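Local structure of putative beta-glucosidase (Bifidobacterium adolescentis, 5WAB) at residues 407-411 with 425-430; 421-426 with 452-456; 588-594 with 640-645. The protein hydrolyses beta-glucosides as a glycoside hydrolase of family 3, and probably also releases terminal arabinopyranosyl units from the ginsenoside Rb2. The contacts are given in a common frame with arbitrary orientation. Numbering follows the deposited sequence.

Interaction 1. Residues 407-411 with 425-430; sequences FLGLP and DIPAKQ
The C-terminal end of strand 403-409 runs extended through Leu408 and Gly409 into the loop residues Leu410 and Pro411, and residues 425-427, also extended, cross the strand end steeply before the chain turns into helix 428-438. This is the strand-to-helix connection of a beta-alpha-beta unit in the C-terminal domain of a family 3 glycoside hydrolase, completed by strand 444-449. Gly409 CA lies 5.6 Å from Ile426 CA, and Leu408 CA 6.7 Å from Gln430 CA. Gly409 has phi/psi of 144/-161°, where a CB would collide with the carbonyl O of Leu408. Pro427 is the helix N-cap, and its O takes a weak 3.1 Å hydrogen bond from Gln430 N. In the first turn Gln430, with chi1 m and chi2 t, points its amide back at the strand end. Gln430 OE1 accepts from Gly409 N at 3.0 Å and nearly straight (164°), while NE2 gives a weak bond to Gly409 O, so one side chain meets both polar backbone atoms of the glycine. Leu408 points toward the helix start and sets CB 4.3 Å from Ile426 CD1 and 3.4 Å from Gln430 OE1. Beyond the glycine, Leu410 (m, t) brings CD2 to 4.5 Å from Ile426 CG2 and 4.3 Å from Pro427 CD; its side chain also touches Val454. Phe379 packs on both Leu408 and Gln430. The two prolines also meet, Pro411 CD lying 3.8 Å from Pro427 CG, and Pro427 CD sits 3.3 Å from Gly409 O.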
ATOM      1  N   PHE A 407      10.367 -13.245  19.548  1.00 32.04           N
ATOM      2  CA  PHE A 407      10.346 -12.314  18.422  1.00 30.63           C
ATOM      3  C   PHE A 407      11.073 -12.949  17.243  1.00 26.40           C
ATOM      4  O   PHE A 407      12.295 -13.132  17.278  1.00 26.90           O
ATOM      5  CB  PHE A 407      10.972 -10.982  18.825  1.00 31.26           C
ATOM      6  CG  PHE A 407      10.114 -10.175  19.758  1.00 31.32           C
ATOM      7  CD1 PHE A 407       9.969 -10.549  21.087  1.00 33.24           C
ATOM      8  CD2 PHE A 407       9.454  -9.047  19.313  1.00 29.70           C
ATOM      9  CE1 PHE A 407       9.184  -9.815  21.951  1.00 33.40           C
ATOM     10  CE2 PHE A 407       8.665  -8.304  20.176  1.00 31.34           C
ATOM     11  CZ  PHE A 407       8.530  -8.690  21.492  1.00 33.05           C
ATOM     12  N   LEU A 408      10.320 -13.290  16.206  1.00 25.60           N
ATOM     13  CA  LEU A 408      10.838 -13.953  15.021  1.00 25.26           C
ATOM     14  C   LEU A 408      10.581 -13.088  13.788  1.00 25.57           C
ATOM     15  O   LEU A 408       9.908 -12.053  13.850  1.00 24.01           O
ATOM     16  CB  LEU A 408      10.189 -15.326  14.868  1.00 27.41           C
ATOM     17  CG  LEU A 408      10.200 -16.153  16.154  1.00 29.04           C
ATOM     18  CD1 LEU A 408       9.391 -17.439  15.997  1.00 29.37           C
ATOM     19  CD2 LEU A 408      11.636 -16.445  16.576  1.00 28.32           C
ATOM     20  N   GLY A 409      11.098 -13.533  12.654  1.00 24.02           N
ATOM     21  CA  GLY A 409      10.845 -12.824  11.425  1.00 24.52           C
ATOM     22  C   GLY A 409      12.049 -12.842  10.508  1.00 25.02           C
ATOM     23  O   GLY A 409      12.953 -13.666  10.649  1.00 25.50           O
ATOM     24  N   LEU A 410      12.036 -11.908   9.556  1.00 24.58           N
ATOM     25  CA  LEU A 410      13.025 -11.862   8.492  1.00 26.48           C
ATOM     26  C   LEU A 410      14.131 -10.887   8.851  1.00 27.02           C
ATOM     27  O   LEU A 410      13.834  -9.724   9.156  1.00 27.32           O
ATOM     28  CB  LEU A 410      12.366 -11.435   7.189  1.00 26.02           C
ATOM     29  CG  LEU A 410      11.175 -12.263   6.718  1.00 25.54           C
ATOM     30  CD1 LEU A 410      10.590 -11.650   5.450  1.00 24.03           C
ATOM     31  CD2 LEU A 410      11.592 -13.700   6.488  1.00 26.44           C
ATOM     32  N   PRO A 411      15.394 -11.300   8.864  1.00 29.01           N
ATOM     33  CA  PRO A 411      16.486 -10.329   8.951  1.00 31.35           C
ATOM     34  C   PRO A 411      16.585  -9.547   7.651  1.00 33.84           C
ATOM     35  O   PRO A 411      15.958  -9.885   6.646  1.00 33.19           O
ATOM     36  CB  PRO A 411      17.729 -11.192   9.187  1.00 31.97           C
ATOM     37  CG  PRO A 411      17.212 -12.542   9.536  1.00 31.71           C
ATOM     38  CD  PRO A 411      15.899 -12.679   8.846  1.00 30.66           C
ATOM     39  N   ASP A 425       9.064 -18.499   3.804  1.00 28.55           N
ATOM     40  CA  ASP A 425       9.375 -18.987   5.140  1.00 28.62           C
ATOM     41  C   ASP A 425      10.310 -18.036   5.882  1.00 28.07           C
ATOM     42  O   ASP A 425      11.121 -17.326   5.282  1.00 28.20           O
ATOM     43  CB  ASP A 425      10.013 -20.379   5.056  1.00 29.69           C
ATOM     44  CG  ASP A 425       9.141 -21.388   4.317  1.00 30.28           C
ATOM     45  OD1 ASP A 425       7.903 -21.252   4.353  1.00 30.51           O
ATOM     46  OD2 ASP A 425       9.691 -22.318   3.690  1.00 31.73           O
ATOM     47  N   ILE A 426      10.169 -18.014   7.205  1.00 27.21           N
ATOM     48  CA  ILE A 426      11.121 -17.358   8.101  1.00 26.30           C
ATOM     49  C   ILE A 426      12.339 -18.267   8.226  1.00 26.64           C
ATOM     50  O   ILE A 426      12.261 -19.437   7.830  1.00 28.33           O
ATOM     51  CB  ILE A 426      10.487 -17.060   9.468  1.00 26.45           C
ATOM     52  CG1 ILE A 426      10.245 -18.364  10.235  1.00 27.36           C
ATOM     53  CG2 ILE A 426       9.206 -16.252   9.285  1.00 24.04           C
ATOM     54  CD1 ILE A 426       9.742 -18.162  11.647  1.00 26.36           C
ATOM     55  N   PRO A 427      13.482 -17.785   8.722  1.00 26.71           N
ATOM     56  CA  PRO A 427      14.669 -18.650   8.803  1.00 27.87           C
ATOM     57  C   PRO A 427      14.408 -19.934   9.585  1.00 28.91           C
ATOM     58  O   PRO A 427      13.726 -19.934  10.612  1.00 28.52           O
ATOM     59  CB  PRO A 427      15.703 -17.762   9.501  1.00 28.70           C
ATOM     60  CG  PRO A 427      15.318 -16.381   9.111  1.00 27.24           C
ATOM     61  CD  PRO A 427      13.809 -16.385   9.060  1.00 25.82           C
ATOM     62  N   ALA A 428      14.978 -21.036   9.082  1.00 31.05           N
ATOM     63  CA  ALA A 428      14.720 -22.362   9.641  1.00 33.09           C
ATOM     64  C   ALA A 428      15.254 -22.513  11.060  1.00 34.88           C
ATOM     65  O   ALA A 428      14.649 -23.224  11.874  1.00 33.81           O
ATOM     66  CB  ALA A 428      15.330 -23.434   8.737  1.00 32.65           C
ATOM     67  N   LYS A 429      16.388 -21.883  11.371  1.00 36.04           N
ATOM     68  CA  LYS A 429      16.923 -21.988  12.724  1.00 38.47           C
ATOM     69  C   LYS A 429      16.027 -21.285  13.741  1.00 39.37           C
ATOM     70  O   LYS A 429      16.019 -21.664  14.919  1.00 40.02           O
ATOM     71  CB  LYS A 429      18.353 -21.445  12.761  1.00 38.26           C
ATOM     72  CG  LYS A 429      18.499 -19.980  12.394  1.00 36.26           C
ATOM     73  CD  LYS A 429      19.965 -19.565  12.430  1.00 36.41           C
ATOM     74  CE  LYS A 429      20.135 -18.092  12.105  1.00 33.42           C
ATOM     75  NZ  LYS A 429      21.558 -17.665  12.176  1.00 33.58           N
ATOM     76  N   GLN A 430      15.266 -20.271  13.306  1.00 38.26           N
ATOM     77  CA  GLN A 430      14.268 -19.657  14.180  1.00 36.92           C
ATOM     78  C   GLN A 430      13.095 -20.595  14.434  1.00 38.32           C
ATOM     79  O   GLN A 430      12.501 -20.578  15.517  1.00 41.31           O
ATOM     80  CB  GLN A 430      13.770 -18.350  13.584  1.00 35.35           C
ATOM     81  CG  GLN A 430      14.841 -17.308  13.387  1.00 36.15           C
ATOM     82  CD  GLN A 430      14.264 -16.002  12.892  1.00 33.80           C
ATOM     83  OE1 GLN A 430      13.073 -15.739  13.057  1.00 32.13           O
ATOM     84  NE2 GLN A 430      15.103 -15.179  12.273  1.00 32.97           N
TER

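Interaction 2. Residues 421-426 with 452-456; sequences RETLDI and SVVSV
Two irregular loops cross in the C-terminal domain of the family 3 fold: 421-426, leading into helix 428-438, and the loop 452-456, following strand 444-449. Leu424 CA lies 4.7 Å from Val454 CA and Asp425 CA 5.2 Å from Ser455 CA. Ser455, Arg421 and Leu424 bury the most area here. Ser455 joins the loops twice: its N donates to Leu424 O (3.1 Å, 153°), and its OG, at chi1 p, donates to Asp425 OD1 at 2.7 Å. The Leu424 carbonyl also receives a CA-H...O contact from Val454 CA at 3.1 Å. Leu424, m and t, lays CD2 3.3 Å from Val453 O, and its side chain also touches Pro499. Arg421 (m, t, p) turns the edge of its guanidinium to that same Val453 O, with a very short NH2 bond of 2.4 Å and a weak NH1 bond of 3.0 Å. The backbone of Arg421 bonds Leu117 and Ser452 OG bonds Pro116 O, tying the loops to the N-terminal TIM-barrel region. An ST turn, Asp425 N to Thr423 OG1 at 3.1 Å, bends the first loop. Ile426 CG2 packs 3.8 Å from Val454 CB. Water 1 bridges the loops, accepting from Ile426 N at 3.2 Å and donating to Ser455 OG at 2.6 Å.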
ATOM      1  N   ARG A 421      11.962 -11.964  -3.020  1.00 24.62           N
ATOM      2  CA  ARG A 421      12.166 -13.161  -2.216  1.00 25.63           C
ATOM      3  C   ARG A 421      11.962 -14.411  -3.067  1.00 27.17           C
ATOM      4  O   ARG A 421      11.306 -14.394  -4.112  1.00 26.02           O
ATOM      5  CB  ARG A 421      11.210 -13.166  -1.020  1.00 24.25           C
ATOM      6  CG  ARG A 421      11.654 -12.271   0.119  1.00 24.25           C
ATOM      7  CD  ARG A 421      10.476 -11.806   0.946  1.00 22.92           C
ATOM      8  NE  ARG A 421       9.867 -12.846   1.759  1.00 24.74           N
ATOM      9  CZ  ARG A 421       8.559 -12.935   1.983  1.00 23.88           C
ATOM     10  NH1 ARG A 421       7.726 -12.062   1.427  1.00 22.30           N
ATOM     11  NH2 ARG A 421       8.082 -13.906   2.750  1.00 23.42           N
ATOM     12  N   GLU A 422      12.565 -15.507  -2.619  1.00 30.07           N
ATOM     13  CA  GLU A 422      12.363 -16.803  -3.244  1.00 32.05           C
ATOM     14  C   GLU A 422      11.625 -17.785  -2.351  1.00 29.47           C
ATOM     15  O   GLU A 422      11.312 -18.893  -2.803  1.00 28.39           O
ATOM     16  CB  GLU A 422      13.712 -17.395  -3.683  1.00 36.22           C
ATOM     17  CG  GLU A 422      14.308 -16.653  -4.871  1.00 39.28           C
ATOM     18  CD  GLU A 422      15.633 -17.220  -5.322  1.00 44.05           C
ATOM     19  OE1 GLU A 422      16.228 -18.015  -4.567  1.00 46.42           O
ATOM     20  OE2 GLU A 422      16.072 -16.878  -6.439  1.00 46.04           O
ATOM     21  N   THR A 423      11.356 -17.416  -1.102  1.00 28.72           N
ATOM     22  CA  THR A 423      10.580 -18.239  -0.191  1.00 29.02           C
ATOM     23  C   THR A 423       9.757 -17.327   0.702  1.00 27.50           C
ATOM     24  O   THR A 423      10.131 -16.178   0.953  1.00 27.42           O
ATOM     25  CB  THR A 423      11.473 -19.143   0.668  1.00 31.77           C
ATOM     26  OG1 THR A 423      10.659 -19.927   1.552  1.00 32.07           O
ATOM     27  CG2 THR A 423      12.446 -18.302   1.486  1.00 31.63           C
ATOM     28  N   LEU A 424       8.635 -17.855   1.188  1.00 26.75           N
ATOM     29  CA  LEU A 424       7.830 -17.149   2.174  1.00 25.70           C
ATOM     30  C   LEU A 424       8.259 -17.456   3.603  1.00 26.97           C
ATOM     31  O   LEU A 424       7.888 -16.712   4.518  1.00 25.43           O
ATOM     32  CB  LEU A 424       6.339 -17.482   1.993  1.00 24.61           C
ATOM     33  CG  LEU A 424       5.681 -16.933   0.727  1.00 23.78           C
ATOM     34  CD1 LEU A 424       4.222 -17.338   0.623  1.00 19.16           C
ATOM     35  CD2 LEU A 424       5.823 -15.421   0.685  1.00 24.35           C
ATOM     36  N   ASP A 425       9.064 -18.499   3.804  1.00 28.55           N
ATOM     37  CA  ASP A 425       9.375 -18.987   5.140  1.00 28.62           C
ATOM     38  C   ASP A 425      10.310 -18.036   5.882  1.00 28.07           C
ATOM     39  O   ASP A 425      11.121 -17.326   5.282  1.00 28.20           O
ATOM     40  CB  ASP A 425      10.013 -20.379   5.056  1.00 29.69           C
ATOM     41  CG  ASP A 425       9.141 -21.388   4.317  1.00 30.28           C
ATOM     42  OD1 ASP A 425       7.903 -21.252   4.353  1.00 30.51           O
ATOM     43  OD2 ASP A 425       9.691 -22.318   3.690  1.00 31.73           O
ATOM     44  N   ILE A 426      10.169 -18.014   7.205  1.00 27.21           N
ATOM     45  CA  ILE A 426      11.121 -17.358   8.101  1.00 26.30           C
ATOM     46  C   ILE A 426      12.339 -18.267   8.226  1.00 26.64           C
ATOM     47  O   ILE A 426      12.261 -19.437   7.830  1.00 28.33           O
ATOM     48  CB  ILE A 426      10.487 -17.060   9.468  1.00 26.45           C
ATOM     49  CG1 ILE A 426      10.245 -18.364  10.235  1.00 27.36           C
ATOM     50  CG2 ILE A 426       9.206 -16.252   9.285  1.00 24.04           C
ATOM     51  CD1 ILE A 426       9.742 -18.162  11.647  1.00 26.36           C
ATOM     52  N   SER A 452       7.099  -8.342   4.143  1.00 26.32           N
ATOM     53  CA  SER A 452       6.025  -8.914   3.342  1.00 27.19           C
ATOM     54  C   SER A 452       5.635 -10.258   3.943  1.00 27.39           C
ATOM     55  O   SER A 452       6.237 -10.721   4.916  1.00 28.78           O
ATOM     56  CB  SER A 452       6.433  -9.047   1.873  1.00 29.98           C
ATOM     57  OG  SER A 452       5.305  -9.368   1.076  1.00 33.43           O
ATOM     58  N   VAL A 453       4.609 -10.880   3.352  1.00 27.14           N
ATOM     59  CA  VAL A 453       3.986 -12.065   3.939  1.00 26.13           C
ATOM     60  C   VAL A 453       5.027 -13.137   4.204  1.00 26.93           C
ATOM     61  O   VAL A 453       5.819 -13.489   3.324  1.00 22.95           O
ATOM     62  CB  VAL A 453       2.878 -12.602   3.015  1.00 26.52           C
ATOM     63  CG1 VAL A 453       2.504 -14.005   3.408  1.00 27.14           C
ATOM     64  CG2 VAL A 453       1.653 -11.724   3.095  1.00 26.95           C
ATOM     65  N   VAL A 454       5.019 -13.667   5.424  1.00 25.23           N
ATOM     66  CA  VAL A 454       5.750 -14.883   5.742  1.00 26.92           C
ATOM     67  C   VAL A 454       4.731 -15.979   6.027  1.00 27.23           C
ATOM     68  O   VAL A 454       3.595 -15.711   6.436  1.00 25.57           O
ATOM     69  CB  VAL A 454       6.718 -14.703   6.932  1.00 25.64           C
ATOM     70  CG1 VAL A 454       7.738 -13.613   6.628  1.00 24.60           C
ATOM     71  CG2 VAL A 454       5.952 -14.407   8.218  1.00 24.08           C
ATOM     72  N   SER A 455       5.133 -17.221   5.779  1.00 29.29           N
ATOM     73  CA  SER A 455       4.289 -18.357   6.113  1.00 29.75           C
ATOM     74  C   SER A 455       4.202 -18.518   7.626  1.00 30.37           C
ATOM     75  O   SER A 455       5.174 -18.285   8.352  1.00 30.90           O
ATOM     76  CB  SER A 455       4.851 -19.624   5.483  1.00 32.01           C
ATOM     77  OG  SER A 455       6.231 -19.742   5.784  1.00 34.73           O
ATOM     78  N   VAL A 456       3.025 -18.917   8.103  1.00 29.68           N
ATOM     79  CA  VAL A 456       2.762 -19.050   9.526  1.00 29.06           C
ATOM     80  C   VAL A 456       2.353 -20.470   9.901  1.00 31.50           C
ATOM     81  O   VAL A 456       2.850 -21.022  10.889  1.00 31.96           O
ATOM     82  CB  VAL A 456       1.694 -18.037   9.988  1.00 26.60           C
ATOM     83  CG1 VAL A 456       1.423 -18.194  11.475  1.00 26.52           C
ATOM     84  CG2 VAL A 456       2.130 -16.610   9.669  1.00 25.24           C
TER
HETATM   85  O   HOH W   1       7.667 -19.859   7.974  1.00 23.40           O

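Interaction 3. Residues 588-594 with 640-645; sequences VAPGKAA and EAGEYT
Tyr644 lies obliquely along Pro590 and Val588, its CD2 3.7 Å from Pro590 CB and 4.2 Å from Val588 CG1, at the end of an antiparallel strand pair in the fibronectin type III-like domain. The axes of the short strand segments 588-590 and 642-645 come within 4.5 Å, their directions 146° apart. Ala589 and Thr645 form the hydrogen-bonded pair: Ala589 N to Thr645 O, 2.6 Å, and Thr645 N to Ala589 O, 2.8 Å. Pro590 and Tyr644 are the next, non-hydrogen-bonded pair, on the opposite face. Gly591 N adds a weak 3.3 Å bond to Glu643 O, after which the chains part. Tyr644, at chi1 m, sends its hydroxyl back to Glu640 O in a very short 2.4 Å bond, and its ring meets Phe627 edge-to-face. Gly642 is at phi/psi 146/-167°, where a CB would be jammed against the carbonyl O of Ala641. Across the widened gap Glu640 (t, t) reaches residues 593-594. Its carboxylate also binds Tyr629 OH, and Ala594 N donates to Glu640 OE1 at 3.2 Å, almost straight at 176°.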
ATOM      1  N   VAL A 588     -18.906  -6.718  -2.706  1.00 20.21           N
ATOM      2  CA  VAL A 588     -19.959  -6.859  -3.704  1.00 21.05           C
ATOM      3  C   VAL A 588     -19.759  -8.192  -4.406  1.00 20.70           C
ATOM      4  O   VAL A 588     -18.708  -8.429  -5.014  1.00 19.85           O
ATOM      5  CB  VAL A 588     -19.964  -5.696  -4.708  1.00 20.97           C
ATOM      6  CG1 VAL A 588     -20.854  -6.029  -5.897  1.00 20.69           C
ATOM      7  CG2 VAL A 588     -20.445  -4.419  -4.028  1.00 20.43           C
ATOM      8  N   ALA A 589     -20.769  -9.059  -4.325  1.00 22.47           N
ATOM      9  CA  ALA A 589     -20.724 -10.378  -4.949  1.00 23.40           C
ATOM     10  C   ALA A 589     -21.669 -10.390  -6.141  1.00 24.65           C
ATOM     11  O   ALA A 589     -22.888 -10.549  -5.969  1.00 26.21           O
ATOM     12  CB  ALA A 589     -21.102 -11.477  -3.950  1.00 23.55           C
ATOM     13  N   PRO A 590     -21.165 -10.233  -7.359  1.00 23.76           N
ATOM     14  CA  PRO A 590     -22.044 -10.142  -8.523  1.00 24.79           C
ATOM     15  C   PRO A 590     -22.481 -11.510  -9.011  1.00 25.79           C
ATOM     16  O   PRO A 590     -21.820 -12.528  -8.792  1.00 23.36           O
ATOM     17  CB  PRO A 590     -21.165  -9.444  -9.566  1.00 24.28           C
ATOM     18  CG  PRO A 590     -19.785  -9.904  -9.215  1.00 23.71           C
ATOM     19  CD  PRO A 590     -19.749 -10.041  -7.716  1.00 22.32           C
ATOM     20  N   GLY A 591     -23.624 -11.515  -9.690  1.00 26.86           N
ATOM     21  CA  GLY A 591     -24.096 -12.715 -10.339  1.00 28.36           C
ATOM     22  C   GLY A 591     -23.331 -13.018 -11.608  1.00 28.80           C
ATOM     23  O   GLY A 591     -22.380 -12.331 -11.979  1.00 27.47           O
ATOM     24  N   LYS A 592     -23.730 -14.116 -12.254  1.00 31.78           N
ATOM     25  CA  LYS A 592     -23.104 -14.533 -13.500  1.00 32.47           C
ATOM     26  C   LYS A 592     -23.156 -13.398 -14.514  1.00 30.27           C
ATOM     27  O   LYS A 592     -24.222 -12.843 -14.788  1.00 31.44           O
ATOM     28  CB  LYS A 592     -23.799 -15.783 -14.051  1.00 36.15           C
ATOM     29  CG  LYS A 592     -23.188 -16.279 -15.356  1.00 38.11           C
ATOM     30  CD  LYS A 592     -21.728 -16.672 -15.180  1.00 38.92           C
ATOM     31  CE  LYS A 592     -21.072 -17.119 -16.487  1.00 40.04           C
ATOM     32  NZ  LYS A 592     -21.718 -18.327 -17.091  1.00 42.52           N
ATOM     33  N   ALA A 593     -21.999 -13.063 -15.078  1.00 27.76           N
ATOM     34  CA  ALA A 593     -21.859 -11.936 -15.989  1.00 26.64           C
ATOM     35  C   ALA A 593     -21.270 -12.399 -17.314  1.00 27.74           C
ATOM     36  O   ALA A 593     -20.819 -13.538 -17.462  1.00 27.17           O
ATOM     37  CB  ALA A 593     -20.983 -10.832 -15.379  1.00 23.47           C
ATOM     38  N   ALA A 594     -21.272 -11.487 -18.290  1.00 28.10           N
ATOM     39  CA  ALA A 594     -20.708 -11.779 -19.600  1.00 28.91           C
ATOM     40  C   ALA A 594     -19.198 -11.930 -19.563  1.00 28.48           C
ATOM     41  O   ALA A 594     -18.618 -12.410 -20.541  1.00 32.94           O
ATOM     42  CB  ALA A 594     -21.087 -10.685 -20.599  1.00 29.59           C
ATOM     43  N   GLU A 640     -23.803  -4.268 -15.487  1.00 25.15           N
ATOM     44  CA  GLU A 640     -24.694  -5.227 -16.120  1.00 26.33           C
ATOM     45  C   GLU A 640     -25.958  -5.405 -15.285  1.00 25.82           C
ATOM     46  O   GLU A 640     -25.900  -5.472 -14.055  1.00 25.93           O
ATOM     47  CB  GLU A 640     -23.950  -6.553 -16.296  1.00 27.27           C
ATOM     48  CG  GLU A 640     -24.497  -7.484 -17.352  1.00 29.76           C
ATOM     49  CD  GLU A 640     -23.617  -8.704 -17.548  1.00 30.07           C
ATOM     50  OE1 GLU A 640     -22.399  -8.533 -17.774  1.00 29.39           O
ATOM     51  OE2 GLU A 640     -24.136  -9.834 -17.464  1.00 31.49           O
ATOM     52  N   ALA A 641     -27.102  -5.475 -15.960  1.00 25.66           N
ATOM     53  CA  ALA A 641     -28.364  -5.670 -15.259  1.00 25.34           C
ATOM     54  C   ALA A 641     -28.390  -7.025 -14.570  1.00 24.89           C
ATOM     55  O   ALA A 641     -27.906  -8.024 -15.109  1.00 25.55           O
ATOM     56  CB  ALA A 641     -29.538  -5.566 -16.228  1.00 26.39           C
ATOM     57  N   GLY A 642     -28.935  -7.051 -13.367  1.00 23.80           N
ATOM     58  CA  GLY A 642     -29.094  -8.287 -12.634  1.00 23.60           C
ATOM     59  C   GLY A 642     -28.927  -8.054 -11.145  1.00 23.47           C
ATOM     60  O   GLY A 642     -28.896  -6.922 -10.669  1.00 21.24           O
ATOM     61  N   GLU A 643     -28.796  -9.160 -10.421  1.00 24.30           N
ATOM     62  CA  GLU A 643     -28.713  -9.117  -8.971  1.00 25.87           C
ATOM     63  C   GLU A 643     -27.259  -9.064  -8.521  1.00 25.52           C
ATOM     64  O   GLU A 643     -26.386  -9.719  -9.098  1.00 24.47           O
ATOM     65  CB  GLU A 643     -29.417 -10.325  -8.361  1.00 27.87           C
ATOM     66  CG  GLU A 643     -30.834 -10.490  -8.862  1.00 29.43           C
ATOM     67  CD  GLU A 643     -31.554 -11.627  -8.187  1.00 30.84           C
ATOM     68  OE1 GLU A 643     -30.883 -12.618  -7.848  1.00 31.14           O
ATOM     69  OE2 GLU A 643     -32.792 -11.551  -8.037  1.00 32.22           O
ATOM     70  N   TYR A 644     -27.011  -8.271  -7.487  1.00 26.87           N
ATOM     71  CA  TYR A 644     -25.698  -8.144  -6.877  1.00 26.89           C
ATOM     72  C   TYR A 644     -25.864  -8.338  -5.382  1.00 30.44           C
ATOM     73  O   TYR A 644     -26.738  -7.720  -4.768  1.00 34.82           O
ATOM     74  CB  TYR A 644     -25.065  -6.777  -7.160  1.00 23.95           C
ATOM     75  CG  TYR A 644     -24.779  -6.505  -8.619  1.00 23.82           C
ATOM     76  CD1 TYR A 644     -25.784  -6.097  -9.481  1.00 23.35           C
ATOM     77  CD2 TYR A 644     -23.497  -6.647  -9.133  1.00 23.39           C
ATOM     78  CE1 TYR A 644     -25.526  -5.844 -10.811  1.00 21.68           C
ATOM     79  CE2 TYR A 644     -23.229  -6.392 -10.463  1.00 21.71           C
ATOM     80  CZ  TYR A 644     -24.251  -5.991 -11.293  1.00 21.69           C
ATOM     81  OH  TYR A 644     -24.000  -5.739 -12.616  1.00 23.22           O
ATOM     82  N   THR A 645     -25.030  -9.189  -4.797  1.00 28.65           N
ATOM     83  CA  THR A 645     -25.098  -9.458  -3.369  1.00 29.18           C
ATOM     84  C   THR A 645     -24.134  -8.530  -2.643  1.00 28.98           C
ATOM     85  O   THR A 645     -22.942  -8.486  -2.965  1.00 28.60           O
ATOM     86  CB  THR A 645     -24.759 -10.917  -3.061  1.00 28.30           C
ATOM     87  OG1 THR A 645     -25.772 -11.776  -3.597  1.00 28.45           O
ATOM     88  CG2 THR A 645     -24.686 -11.121  -1.561  1.00 28.39           C
TER

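In the fold
Interactions 1 and 2 adjoin, with centres 9 Å apart, and share Asp425 and Ile426: the loop leaving strand 403-409 meets the 452-456 loop before closing back on its own strand at the start of helix 428-438. Leu410 of interaction 1 touches Val454 and Arg421 of interaction 2. Both sit at the C-terminal ends of the adjacent parallel strands 403-409 and 444-449 of the mixed sheet. Interaction 3 comes later in the chain, its centre 44 Å from interaction 1 and 36 Å from interaction 2, without touching either. It pairs the middle strands of the four-stranded antiparallel sheet in the fibronectin type III-like domain, so the first two contacts belong to the family 3 C-terminal domain and the third to this one.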